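Local coordinates for aminotransferase, class V family protein (Trichomonas vaginalis, PDB 5F8V) that probably catalyses the pyridoxal-phosphate-dependent transfer of an amino group between O-phospho-L-serine and 2-oxoglutarate, the second step of L-serine biosynthesis, at residues C353-E356 with A357-L361; V325-C328 with T329-L333; L361-A364 with M365-P369; A15-L18 with E19-E22. All coordinates share one frame; numbering follows the deposited sequence.

Contact 1 of 4, residues C353-E356 with A357-L361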
ATOM      1  N   CYS A 353      20.210 -11.845  -1.778  1.00 15.38           N
ATOM      2  CA  CYS A 353      21.194 -11.742  -2.851  1.00 15.63           C
ATOM      3  C   CYS A 353      22.124 -12.956  -2.780  1.00 15.78           C
ATOM      4  O   CYS A 353      22.866 -13.092  -1.813  1.00 15.93           O
ATOM      5  CB  CYS A 353      22.001 -10.453  -2.756  1.00 15.82           C
ATOM      6  SG  CYS A 353      23.321 -10.405  -3.993  1.00 16.68           S
ATOM      7  N   PRO A 354      22.063 -13.859  -3.781  1.00 15.76           N
ATOM      8  CA  PRO A 354      22.841 -15.103  -3.663  1.00 15.86           C
ATOM      9  C   PRO A 354      24.345 -14.866  -3.697  1.00 15.40           C
ATOM     10  O   PRO A 354      24.803 -13.944  -4.364  1.00 14.25           O
ATOM     11  CB  PRO A 354      22.412 -15.917  -4.899  1.00 15.83           C
ATOM     12  CG  PRO A 354      21.181 -15.253  -5.404  1.00 16.02           C
ATOM     13  CD  PRO A 354      21.355 -13.802  -5.066  1.00 15.95           C
ATOM     14  N   MET A 355      25.101 -15.706  -2.995  1.00 15.82           N
ATOM     15  CA  MET A 355      26.565 -15.615  -3.012  1.00 16.34           C
ATOM     16  C   MET A 355      27.105 -15.790  -4.439  1.00 16.26           C
ATOM     17  O   MET A 355      28.109 -15.192  -4.809  1.00 15.72           O
ATOM     18  CB  MET A 355      27.188 -16.656  -2.068  1.00 16.65           C
ATOM     19  CG  MET A 355      28.711 -16.733  -2.106  1.00 16.69           C
ATOM     20  SD  MET A 355      29.529 -15.146  -1.839  1.00 17.44           S
ATOM     21  CE  MET A 355      29.445 -15.061  -0.050  1.00 17.16           C
ATOM     22  N   GLU A 356      26.425 -16.615  -5.223  1.00 16.80           N
ATOM     23  CA  GLU A 356      26.743 -16.790  -6.630  1.00 17.55           C
ATOM     24  C   GLU A 356      26.725 -15.466  -7.408  1.00 16.31           C
ATOM     25  O   GLU A 356      27.564 -15.260  -8.271  1.00 15.77           O
ATOM     26  CB  GLU A 356      25.753 -17.754  -7.267  1.00 19.01           C
ATOM     27  CG  GLU A 356      26.177 -18.263  -8.623  1.00 20.42           C
ATOM     28  CD  GLU A 356      25.215 -19.294  -9.154  1.00 21.51           C
ATOM     29  OE1 GLU A 356      24.159 -18.909  -9.692  1.00 23.99           O
ATOM     30  OE2 GLU A 356      25.522 -20.487  -9.026  1.00 22.11           O
ATOM     31  N   ALA A 357      25.752 -14.599  -7.115  1.00 15.41           N
ATOM     32  CA  ALA A 357      25.648 -13.293  -7.777  1.00 14.79           C
ATOM     33  C   ALA A 357      26.855 -12.414  -7.472  1.00 14.33           C
ATOM     34  O   ALA A 357      27.423 -11.793  -8.380  1.00 13.77           O
ATOM     35  CB  ALA A 357      24.366 -12.579  -7.372  1.00 14.78           C
ATOM     36  N   VAL A 358      27.239 -12.379  -6.197  1.00 13.87           N
ATOM     37  CA  VAL A 358      28.414 -11.642  -5.758  1.00 14.07           C
ATOM     38  C   VAL A 358      29.681 -12.195  -6.435  1.00 14.19           C
ATOM     39  O   VAL A 358      30.522 -11.410  -6.884  1.00 14.66           O
ATOM     40  CB  VAL A 358      28.566 -11.653  -4.215  1.00 13.96           C
ATOM     41  CG1 VAL A 358      29.910 -11.076  -3.792  1.00 13.86           C
ATOM     42  CG2 VAL A 358      27.423 -10.884  -3.548  1.00 14.18           C
ATOM     43  N   ASP A 359      29.820 -13.520  -6.485  1.00 14.12           N
ATOM     44  CA  ASP A 359      30.937 -14.166  -7.214  1.00 14.73           C
ATOM     45  C   ASP A 359      31.011 -13.754  -8.692  1.00 14.28           C
ATOM     46  O   ASP A 359      32.087 -13.483  -9.198  1.00 14.34           O
ATOM     47  CB  ASP A 359      30.847 -15.696  -7.157  1.00 15.00           C
ATOM     48  CG  ASP A 359      31.316 -16.289  -5.839  1.00 15.31           C
ATOM     49  OD1 ASP A 359      31.939 -15.613  -5.014  1.00 16.05           O
ATOM     50  OD2 ASP A 359      31.060 -17.489  -5.626  1.00 17.12           O
ATOM     51  N   ALA A 360      29.871 -13.726  -9.370  1.00 14.02           N
ATOM     52  CA  ALA A 360      29.791 -13.239 -10.754  1.00 14.18           C
ATOM     53  C   ALA A 360      30.147 -11.746 -10.899  1.00 14.55           C
ATOM     54  O   ALA A 360      30.802 -11.354 -11.874  1.00 14.10           O
ATOM     55  CB  ALA A 360      28.412 -13.495 -11.316  1.00 14.25           C
ATOM     56  N   LEU A 361      29.733 -10.930  -9.930  1.00 14.54           N
ATOM     57  CA  LEU A 361      30.096  -9.512  -9.925  1.00 15.07           C
ATOM     58  C   LEU A 361      31.602  -9.302  -9.750  1.00 15.30           C
ATOM     59  O   LEU A 361      32.209  -8.534 -10.491  1.00 16.00           O
ATOM     60  CB  LEU A 361      29.326  -8.749  -8.836  1.00 15.03           C
ATOM     61  CG  LEU A 361      29.625  -7.254  -8.737  1.00 15.02           C
ATOM     62  CD1 LEU A 361      29.333  -6.555 -10.066  1.00 14.75           C
ATOM     63  CD2 LEU A 361      28.845  -6.630  -7.589  1.00 15.16           C
TER

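Contact 2 of 4, residues V325-C328 with T329-L333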
ATOM      1  N   VAL A 325      28.722  -0.570 -16.943  1.00 20.88           N
ATOM      2  CA  VAL A 325      27.342  -0.986 -16.655  1.00 20.53           C
ATOM      3  C   VAL A 325      26.863  -1.988 -17.700  1.00 20.46           C
ATOM      4  O   VAL A 325      26.281  -3.030 -17.364  1.00 19.60           O
ATOM      5  CB  VAL A 325      26.373   0.226 -16.585  1.00 20.70           C
ATOM      6  CG1 VAL A 325      24.913  -0.209 -16.606  1.00 20.81           C
ATOM      7  CG2 VAL A 325      26.645   1.044 -15.329  1.00 21.19           C
ATOM      8  N   ASN A 326      27.094  -1.654 -18.964  1.00 19.82           N
ATOM      9  CA  ASN A 326      26.729  -2.542 -20.066  1.00 19.63           C
ATOM     10  C   ASN A 326      27.563  -3.805 -20.112  1.00 18.81           C
ATOM     11  O   ASN A 326      27.046  -4.861 -20.460  1.00 19.32           O
ATOM     12  CB  ASN A 326      26.764  -1.785 -21.393  1.00 19.82           C
ATOM     13  CG  ASN A 326      25.520  -0.953 -21.583  1.00 20.05           C
ATOM     14  OD1 ASN A 326      24.436  -1.502 -21.819  1.00 20.26           O
ATOM     15  ND2 ASN A 326      25.643   0.357 -21.439  1.00 20.50           N
ATOM     16  N   PHE A 327      28.835  -3.691 -19.733  1.00 17.78           N
ATOM     17  CA  PHE A 327      29.711  -4.844 -19.520  1.00 17.55           C
ATOM     18  C   PHE A 327      29.092  -5.823 -18.516  1.00 17.69           C
ATOM     19  O   PHE A 327      29.107  -7.041 -18.735  1.00 17.55           O
ATOM     20  CB  PHE A 327      31.078  -4.368 -19.027  1.00 16.91           C
ATOM     21  CG  PHE A 327      32.111  -5.446 -18.921  1.00 16.56           C
ATOM     22  CD1 PHE A 327      32.429  -6.010 -17.684  1.00 16.15           C
ATOM     23  CD2 PHE A 327      32.800  -5.882 -20.054  1.00 16.19           C
ATOM     24  CE1 PHE A 327      33.401  -6.994 -17.584  1.00 16.01           C
ATOM     25  CE2 PHE A 327      33.776  -6.863 -19.954  1.00 16.13           C
ATOM     26  CZ  PHE A 327      34.072  -7.425 -18.720  1.00 16.03           C
ATOM     27  N   CYS A 328      28.546  -5.275 -17.429  1.00 17.49           N
ATOM     28  CA  CYS A 328      27.832  -6.064 -16.422  1.00 17.41           C
ATOM     29  C   CYS A 328      26.483  -6.572 -16.928  1.00 17.50           C
ATOM     30  O   CYS A 328      26.195  -7.758 -16.775  1.00 16.68           O
ATOM     31  CB  CYS A 328      27.640  -5.262 -15.135  1.00 17.21           C
ATOM     32  SG  CYS A 328      29.186  -4.887 -14.304  1.00 17.41           S
ATOM     33  N   THR A 329      25.682  -5.692 -17.540  1.00 17.78           N
ATOM     34  CA  THR A 329      24.370  -6.068 -18.101  1.00 18.86           C
ATOM     35  C   THR A 329      24.471  -7.193 -19.143  1.00 20.12           C
ATOM     36  O   THR A 329      23.612  -8.070 -19.189  1.00 19.51           O
ATOM     37  CB  THR A 329      23.654  -4.867 -18.769  1.00 18.79           C
ATOM     38  OG1 THR A 329      23.599  -3.767 -17.867  1.00 19.26           O
ATOM     39  CG2 THR A 329      22.231  -5.218 -19.195  1.00 19.27           C
ATOM     40  N   GLN A 330      25.512  -7.157 -19.982  1.00 21.21           N
ATOM     41  CA  GLN A 330      25.722  -8.205 -20.990  1.00 22.88           C
ATOM     42  C   GLN A 330      26.147  -9.553 -20.373  1.00 23.44           C
ATOM     43  O   GLN A 330      26.119 -10.570 -21.055  1.00 23.66           O
ATOM     44  CB  GLN A 330      26.672  -7.730 -22.119  1.00 23.56           C
ATOM     45  CG  GLN A 330      28.137  -7.581 -21.757  1.00 24.54           C
ATOM     46  CD  GLN A 330      28.980  -6.946 -22.856  1.00 25.04           C
ATOM     47  OE1 GLN A 330      29.915  -7.562 -23.340  1.00 26.24           O
ATOM     48  NE2 GLN A 330      28.659  -5.712 -23.241  1.00 25.11           N
ATOM     49  N   ARG A 331      26.534  -9.550 -19.090  1.00 24.31           N
ATOM     50  CA  ARG A 331      26.717 -10.774 -18.285  1.00 23.96           C
ATOM     51  C   ARG A 331      25.540 -11.069 -17.325  1.00 24.18           C
ATOM     52  O   ARG A 331      25.696 -11.818 -16.356  1.00 24.92           O
ATOM     53  CB  ARG A 331      28.007 -10.652 -17.465  1.00 24.77           C
ATOM     54  CG  ARG A 331      29.267 -10.457 -18.287  1.00 25.41           C
ATOM     55  CD  ARG A 331      30.422  -9.979 -17.429  1.00 26.01           C
ATOM     56  NE  ARG A 331      31.705 -10.210 -18.095  1.00 27.22           N
ATOM     57  CZ  ARG A 331      32.649 -11.082 -17.726  1.00 28.28           C
ATOM     58  NH1 ARG A 331      32.520 -11.862 -16.641  1.00 28.14           N
ATOM     59  NH2 ARG A 331      33.762 -11.173 -18.457  1.00 28.42           N
ATOM     60  N   LYS A 332      24.371 -10.480 -17.583  1.00 24.19           N
ATOM     61  CA  LYS A 332      23.187 -10.624 -16.720  1.00 24.55           C
ATOM     62  C   LYS A 332      23.389 -10.186 -15.240  1.00 22.93           C
ATOM     63  O   LYS A 332      22.716 -10.687 -14.330  1.00 21.20           O
ATOM     64  CB  LYS A 332      22.606 -12.051 -16.825  1.00 26.01           C
ATOM     65  CG  LYS A 332      21.802 -12.301 -18.098  1.00 27.83           C
ATOM     66  CD  LYS A 332      20.978 -13.586 -18.028  1.00 29.78           C
ATOM     67  CE  LYS A 332      19.742 -13.469 -17.129  1.00 30.76           C
ATOM     68  NZ  LYS A 332      18.625 -12.643 -17.687  1.00 31.46           N
ATOM     69  N   LEU A 333      24.307  -9.244 -15.027  1.00 21.41           N
ATOM     70  CA  LEU A 333      24.486  -8.583 -13.737  1.00 20.90           C
ATOM     71  C   LEU A 333      23.702  -7.283 -13.882  1.00 20.66           C
ATOM     72  O   LEU A 333      24.170  -6.348 -14.518  1.00 20.21           O
ATOM     73  CB  LEU A 333      25.967  -8.322 -13.452  1.00 20.36           C
ATOM     74  CG  LEU A 333      26.876  -9.548 -13.322  1.00 20.16           C
ATOM     75  CD1 LEU A 333      28.322  -9.182 -13.601  1.00 19.73           C
ATOM     76  CD2 LEU A 333      26.737 -10.184 -11.947  1.00 20.16           C
TER

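Contact 3 of 4, residues L361-A364 with M365-P369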
ATOM      1  N   LEU A 361      29.733 -10.930  -9.930  1.00 14.54           N
ATOM      2  CA  LEU A 361      30.096  -9.512  -9.925  1.00 15.07           C
ATOM      3  C   LEU A 361      31.602  -9.302  -9.750  1.00 15.30           C
ATOM      4  O   LEU A 361      32.209  -8.534 -10.491  1.00 16.00           O
ATOM      5  CB  LEU A 361      29.326  -8.749  -8.836  1.00 15.03           C
ATOM      6  CG  LEU A 361      29.625  -7.254  -8.737  1.00 15.02           C
ATOM      7  CD1 LEU A 361      29.333  -6.555 -10.066  1.00 14.75           C
ATOM      8  CD2 LEU A 361      28.845  -6.630  -7.589  1.00 15.16           C
ATOM      9  N   VAL A 362      32.187  -9.994  -8.777  1.00 15.77           N
ATOM     10  CA  VAL A 362      33.630  -9.923  -8.493  1.00 15.97           C
ATOM     11  C   VAL A 362      34.464 -10.336  -9.713  1.00 16.53           C
ATOM     12  O   VAL A 362      35.493  -9.710 -10.005  1.00 16.44           O
ATOM     13  CB  VAL A 362      33.999 -10.787  -7.259  1.00 15.89           C
ATOM     14  CG1 VAL A 362      35.510 -10.961  -7.103  1.00 15.90           C
ATOM     15  CG2 VAL A 362      33.405 -10.185  -5.986  1.00 15.58           C
ATOM     16  N   GLN A 363      34.021 -11.380 -10.411  1.00 16.87           N
ATOM     17  CA  GLN A 363      34.677 -11.811 -11.649  1.00 17.54           C
ATOM     18  C   GLN A 363      34.598 -10.746 -12.743  1.00 17.25           C
ATOM     19  O   GLN A 363      35.599 -10.476 -13.412  1.00 16.72           O
ATOM     20  CB  GLN A 363      34.106 -13.140 -12.167  1.00 17.69           C
ATOM     21  CG  GLN A 363      34.523 -14.367 -11.367  1.00 18.44           C
ATOM     22  CD  GLN A 363      36.032 -14.482 -11.187  1.00 18.83           C
ATOM     23  OE1 GLN A 363      36.547 -14.367 -10.069  1.00 20.46           O
ATOM     24  NE2 GLN A 363      36.745 -14.648 -12.288  1.00 18.50           N
ATOM     25  N   ALA A 364      33.425 -10.139 -12.915  1.00 17.13           N
ATOM     26  CA  ALA A 364      33.259  -9.070 -13.896  1.00 17.22           C
ATOM     27  C   ALA A 364      34.204  -7.906 -13.605  1.00 17.42           C
ATOM     28  O   ALA A 364      34.870  -7.396 -14.509  1.00 17.71           O
ATOM     29  CB  ALA A 364      31.815  -8.596 -13.941  1.00 17.37           C
ATOM     30  N   MET A 365      34.290  -7.522 -12.333  1.00 17.19           N
ATOM     31  CA  MET A 365      35.139  -6.410 -11.918  1.00 17.28           C
ATOM     32  C   MET A 365      36.622  -6.716 -12.143  1.00 18.10           C
ATOM     33  O   MET A 365      37.380  -5.826 -12.529  1.00 16.61           O
ATOM     34  CB  MET A 365      34.863  -6.043 -10.450  1.00 17.10           C
ATOM     35  CG  MET A 365      33.479  -5.449 -10.238  1.00 16.70           C
ATOM     36  SD  MET A 365      32.970  -5.277  -8.511  1.00 16.53           S
ATOM     37  CE  MET A 365      34.226  -4.135  -7.934  1.00 16.78           C
ATOM     38  N   LYS A 366      37.017  -7.970 -11.918  1.00 19.31           N
ATOM     39  CA  LYS A 366      38.394  -8.422 -12.140  1.00 21.86           C
ATOM     40  C   LYS A 366      38.736  -8.483 -13.635  1.00 22.13           C
ATOM     41  O   LYS A 366      39.860  -8.191 -14.019  1.00 21.37           O
ATOM     42  CB  LYS A 366      38.610  -9.801 -11.501  1.00 23.58           C
ATOM     43  CG  LYS A 366      40.043 -10.317 -11.482  1.00 25.37           C
ATOM     44  CD  LYS A 366      40.881  -9.623 -10.418  1.00 27.11           C
ATOM     45  CE  LYS A 366      42.339 -10.068 -10.491  1.00 28.16           C
ATOM     46  NZ  LYS A 366      43.199  -9.300  -9.548  1.00 28.68           N
ATOM     47  N   GLU A 367      37.765  -8.853 -14.466  1.00 23.25           N
ATOM     48  CA  GLU A 367      37.988  -9.008 -15.916  1.00 24.35           C
ATOM     49  C   GLU A 367      37.806  -7.727 -16.735  1.00 24.13           C
ATOM     50  O   GLU A 367      38.217  -7.681 -17.892  1.00 23.71           O
ATOM     51  CB  GLU A 367      37.083 -10.116 -16.459  1.00 25.53           C
ATOM     52  CG  GLU A 367      37.542 -11.506 -16.030  1.00 26.96           C
ATOM     53  CD  GLU A 367      36.439 -12.552 -15.995  1.00 28.92           C
ATOM     54  OE1 GLU A 367      35.273 -12.251 -16.337  1.00 31.11           O
ATOM     55  OE2 GLU A 367      36.752 -13.703 -15.615  1.00 31.13           O
ATOM     56  N   TRP A 368      37.183  -6.707 -16.146  1.00 23.60           N
ATOM     57  CA  TRP A 368      37.017  -5.413 -16.793  1.00 24.11           C
ATOM     58  C   TRP A 368      38.388  -4.901 -17.301  1.00 25.16           C
ATOM     59  O   TRP A 368      39.314  -4.764 -16.507  1.00 23.60           O
ATOM     60  CB  TRP A 368      36.370  -4.431 -15.806  1.00 24.04           C
ATOM     61  CG  TRP A 368      36.347  -3.004 -16.242  1.00 23.28           C
ATOM     62  CD1 TRP A 368      36.970  -1.966 -15.636  1.00 23.25           C
ATOM     63  CD2 TRP A 368      35.659  -2.460 -17.373  1.00 23.29           C
ATOM     64  NE1 TRP A 368      36.720  -0.800 -16.316  1.00 23.45           N
ATOM     65  CE2 TRP A 368      35.912  -1.077 -17.387  1.00 23.52           C
ATOM     66  CE3 TRP A 368      34.843  -3.007 -18.366  1.00 23.61           C
ATOM     67  CZ2 TRP A 368      35.389  -0.229 -18.368  1.00 23.60           C
ATOM     68  CZ3 TRP A 368      34.328  -2.167 -19.346  1.00 23.84           C
ATOM     69  CH2 TRP A 368      34.601  -0.792 -19.336  1.00 23.64           C
ATOM     70  N   PRO A 369      38.534  -4.672 -18.628  1.00 26.93           N
ATOM     71  CA  PRO A 369      39.851  -4.247 -19.147  1.00 28.26           C
ATOM     72  C   PRO A 369      40.346  -2.890 -18.618  1.00 28.99           C
ATOM     73  O   PRO A 369      41.553  -2.655 -18.599  1.00 30.75           O
ATOM     74  CB  PRO A 369      39.644  -4.210 -20.671  1.00 28.86           C
ATOM     75  CG  PRO A 369      38.168  -4.083 -20.862  1.00 28.98           C
ATOM     76  CD  PRO A 369      37.561  -4.858 -19.723  1.00 28.28           C
TER

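Contact 4 of 4, residues A15-L18 with E19-E22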
ATOM      1  N   ALA A  15      15.766  -8.241  -4.917  1.00 14.76           N
ATOM      2  CA  ALA A  15      15.764  -9.697  -5.015  1.00 15.10           C
ATOM      3  C   ALA A  15      15.070 -10.340  -3.819  1.00 15.24           C
ATOM      4  O   ALA A  15      15.177  -9.864  -2.688  1.00 14.77           O
ATOM      5  CB  ALA A  15      17.191 -10.221  -5.133  1.00 15.22           C
ATOM      6  N   VAL A  16      14.349 -11.417  -4.104  1.00 15.26           N
ATOM      7  CA  VAL A  16      13.572 -12.151  -3.123  1.00 15.56           C
ATOM      8  C   VAL A  16      14.055 -13.612  -3.180  1.00 15.53           C
ATOM      9  O   VAL A  16      14.571 -14.040  -4.209  1.00 14.11           O
ATOM     10  CB  VAL A  16      12.062 -11.945  -3.425  1.00 16.18           C
ATOM     11  CG1 VAL A  16      11.202 -13.142  -3.089  1.00 16.53           C
ATOM     12  CG2 VAL A  16      11.561 -10.703  -2.691  1.00 16.37           C
ATOM     13  N   PRO A  17      13.913 -14.372  -2.070  1.00 16.03           N
ATOM     14  CA  PRO A  17      14.301 -15.788  -2.122  1.00 16.48           C
ATOM     15  C   PRO A  17      13.457 -16.575  -3.120  1.00 17.47           C
ATOM     16  O   PRO A  17      12.226 -16.474  -3.095  1.00 16.53           O
ATOM     17  CB  PRO A  17      14.053 -16.271  -0.686  1.00 16.49           C
ATOM     18  CG  PRO A  17      14.150 -15.047   0.143  1.00 16.26           C
ATOM     19  CD  PRO A  17      13.538 -13.971  -0.701  1.00 16.11           C
ATOM     20  N   LEU A  18      14.112 -17.325  -4.013  1.00 18.94           N
ATOM     21  CA  LEU A  18      13.405 -18.084  -5.053  1.00 19.85           C
ATOM     22  C   LEU A  18      12.393 -19.072  -4.454  1.00 20.44           C
ATOM     23  O   LEU A  18      11.285 -19.216  -4.975  1.00 21.21           O
ATOM     24  CB  LEU A  18      14.399 -18.815  -5.966  1.00 20.15           C
ATOM     25  CG  LEU A  18      13.839 -19.562  -7.182  1.00 20.30           C
ATOM     26  CD1 LEU A  18      12.961 -18.675  -8.055  1.00 20.65           C
ATOM     27  CD2 LEU A  18      14.977 -20.150  -7.999  1.00 20.69           C
ATOM     28  N   GLU A  19      12.774 -19.712  -3.350  1.00 21.44           N
ATOM     29  CA  GLU A  19      11.889 -20.606  -2.585  1.00 22.48           C
ATOM     30  C   GLU A  19      10.561 -19.925  -2.238  1.00 20.75           C
ATOM     31  O   GLU A  19       9.509 -20.548  -2.317  1.00 20.72           O
ATOM     32  CB  GLU A  19      12.544 -21.041  -1.263  1.00 25.00           C
ATOM     33  CG  GLU A  19      13.819 -21.874  -1.360  1.00 27.06           C
ATOM     34  CD  GLU A  19      14.587 -21.887  -0.037  1.00 29.20           C
ATOM     35  OE1 GLU A  19      15.723 -21.358   0.014  1.00 29.65           O
ATOM     36  OE2 GLU A  19      14.036 -22.407   0.963  1.00 31.12           O
ATOM     37  N   CYS A  20      10.627 -18.662  -1.826  1.00 18.77           N
ATOM     38  CA  CYS A  20       9.431 -17.896  -1.491  1.00 17.95           C
ATOM     39  C   CYS A  20       8.568 -17.626  -2.723  1.00 17.55           C
ATOM     40  O   CYS A  20       7.346 -17.741  -2.667  1.00 17.38           O
ATOM     41  CB  CYS A  20       9.797 -16.593  -0.784  1.00 17.55           C
ATOM     42  SG  CYS A  20      10.584 -16.844   0.825  1.00 17.43           S
ATOM     43  N   LEU A  21       9.204 -17.304  -3.842  1.00 17.04           N
ATOM     44  CA  LEU A  21       8.476 -17.120  -5.097  1.00 16.65           C
ATOM     45  C   LEU A  21       7.816 -18.441  -5.530  1.00 17.38           C
ATOM     46  O   LEU A  21       6.646 -18.463  -5.931  1.00 16.83           O
ATOM     47  CB  LEU A  21       9.403 -16.574  -6.187  1.00 16.34           C
ATOM     48  CG  LEU A  21      10.052 -15.208  -5.928  1.00 16.20           C
ATOM     49  CD1 LEU A  21      11.202 -14.958  -6.892  1.00 16.49           C
ATOM     50  CD2 LEU A  21       9.033 -14.075  -5.995  1.00 16.15           C
ATOM     51  N   GLU A  22       8.558 -19.543  -5.414  1.00 18.79           N
ATOM     52  CA  GLU A  22       8.039 -20.869  -5.781  1.00 19.47           C
ATOM     53  C   GLU A  22       6.889 -21.318  -4.876  1.00 19.92           C
ATOM     54  O   GLU A  22       5.894 -21.848  -5.365  1.00 19.90           O
ATOM     55  CB  GLU A  22       9.163 -21.907  -5.775  1.00 20.40           C
ATOM     56  CG  GLU A  22      10.152 -21.683  -6.908  1.00 21.38           C
ATOM     57  CD  GLU A  22      11.399 -22.539  -6.822  1.00 22.87           C
ATOM     58  OE1 GLU A  22      11.753 -23.010  -5.715  1.00 23.79           O
ATOM     59  OE2 GLU A  22      12.038 -22.719  -7.881  1.00 23.57           O
TER

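Contact 1 of 4, residues C353-E356 with A357-L361
The carbonyl oxygen of P354 is reached by two amides of the turn that follows, both weakly: A357 N comes within 3.0 Å of P354 O through a bent bond, V358 N within 3.4 Å of P354 O through a straighter one. One residue on, the grip becomes regular. M355 O takes D359 N at 2.9 Å with an N-H...O angle of 168°, and E356 O takes A360 N at 3.0 Å. The side chains follow this winding. C353, with SG anti to its own N (chi1 175°), reaches forward along the helix start, where SG lies 4.2 Å from both A357 CB and V358 CG2; CD of the P354 ring rests on the same A357 methyl. C353, A357 and V358 are buried: F9 touches C353 and A357, Y7 touches A357, and V281 touches V358, whereas the P354 ring is exposed. The M355 chain, bent at its second and third torsions, crosses D359 at a slant, SD 4.0 Å from D359 OD1. Several polar ends have partners beyond the turn: E356 OE1 is hydrogen-bonded to Y7 OH, and D359 OD1 makes a long, weak ion pair with K280. C353 O accepts a hydrogen bond from K277 NZ. The arrangement is that of a helix N-terminus with proline as N-cap, here opening helix 355-367 against helix 267-286 and strand 7-8.

Contact 2 of 4, residues V325-C328 with T329-L333
C328 and L333 meet on the buried side of this helix end, C328 CB against L333 CB at 3.9 Å, while Q330 and K332 lie on the exposed side. The tight part centres on C328 O, gripped by two amides from opposite faces of its carbonyl plane: R331 N at 2.9 Å and L333 N at 3.0 Å from C328 O. Nearby, V325 O also serves two donors. T329 N approaches V325 O at 2.7 Å, and T329 OG1 at 2.8 Å from V325 O sits above the carbonyl plane; the hydroxyl, placed beside its own backbone N (chi1 -52°), thus folds back on the preceding turn. L336 touches C328, and F9 touches L333. The exposed side is looser: Q330 CG, set between its backbone N and carbonyl carbon (chi1 72°), lies 3.2 Å from N326 O, and NE2 makes a weak bond to the same oxygen. F327 and R331, partly exposed, are nevertheless held. They run side by side in the same direction, R331 NE 3.7 Å from F327 CE1, with ring and guanidinium planes 28° apart; R331 NH1 forms a salt bridge with E367, and the F327 ring meets W368 edge-to-face. With K332 at positive phi, K332 N bonded to T329 O and L333 N to C328 O, the turn is a Schellman motif that ends helix 318-329 and leads the chain into strand 333-334.

Contact 3 of 4, residues L361-A364 with M365-P369
M365 SD meets L361 CG at 3.9 Å, and the two side chains cross at a slant. CG of M365 stands beside its own backbone N (chi1 -68°), which brings M365 CG to 3.3 Å from L361 O; the chain then runs on extended to SD and turns only at its last torsion, so the methyl leads off the helix. The M365 side chain packs further on F291, F324 and helix 267-286, where A284 and I285 lie. On the exposed side Q363 and E367 are one turn apart. Q363 folds at its second torsion (chi2 -53°), and NE2 reaches E367 OE2 at 3.5 Å, a weak bond with amide and carboxylate planes nearly perpendicular. E367 stays extended beyond CG, and its CB, CG and CD each pack at 3.4 Å from Q363 O. Its other oxygen, OE1, belongs to the salt bridge with R331. W368 puts its indole anti to the backbone N (chi1 170°), away from the last turn and among F324, F327, F291 and F371, while P369 CG lies over one face toward the rim. Along the backbone the bonds run regularly from M365 N to L361 O (3.0 Å) and from K366 N to V362 O (3.0 Å), until W368 N closes the helix on A364 O at 2.9 Å. The chemistry is therefore divided: thioether and indole serve apolar packing, while the R331 salt bridge probably favours the ionised form of the E367 carboxylate, to which the long, weak Q363 bond would add little.

Contact 4 of 4, residues A15-L18 with E19-E22
Apolar packing between V16 and L21 closes the inner side of this helix start: V16 CG1 lies 3.7 Å from both L21 CG and L21 CD2, the two side chains meeting at an angle. A second apolar pair is P17 CB against C20 SG, 3.8 Å apart. The sulfur stands beside its own backbone N (chi1 -65°), which turns it back toward the proline ring. The L18 isobutyl group, its CG anti to the backbone N (chi1 -175°), crosses E22 at a slant, E22 OE2 lying 3.7 Å from L18 CG; this is a van der Waals contact of a charged group with an alkyl chain. Hydrogen bonds of the backbone form the second kind. P17 O, at the N-cap, takes L21 N at 3.2 Å and, weakly, C20 N. One step on, the bond from E22 N to L18 O is shorter, 2.8 Å. V16 N, ahead of the helix, is hydrogen-bonded to the E40 carboxylate of the second subunit. Charge is the third kind, and it leads outward: E19 OE2 forms a salt bridge with R23 one turn further on, while E19 OE1 makes a weak hydrogen bond to W260 NE1 and a long, weak ion pair with K264. The turn thus opens helix 18-26 between two surfaces: helix 248-263, where F253 receives V16 and W260 receives P17 and C20, and the second subunit, whose I39, T29 and S37 pack on V16, L18 and L21.

In the fold
Along the chain the order is contact 4, contact 2, contact 1 and contact 3. Contacts 1 and 3 are successive parts of helix 355-367, share L361 and have centres about 12 Å apart. Contact 2 packs the end of helix 318-329 on that helix, its centre about 13 Å from that of contact 1 and 10 Å from that of contact 3: L333 lies against 357-364, and R331 reaches E367 in a salt bridge. Contact 4 stands apart at the start of helix 18-26, about 16 Å from contact 1 between centres and 27 Å from contact 3. It meets the second subunit most extensively, with five residues within reach; contact 2 does so through K332 alone.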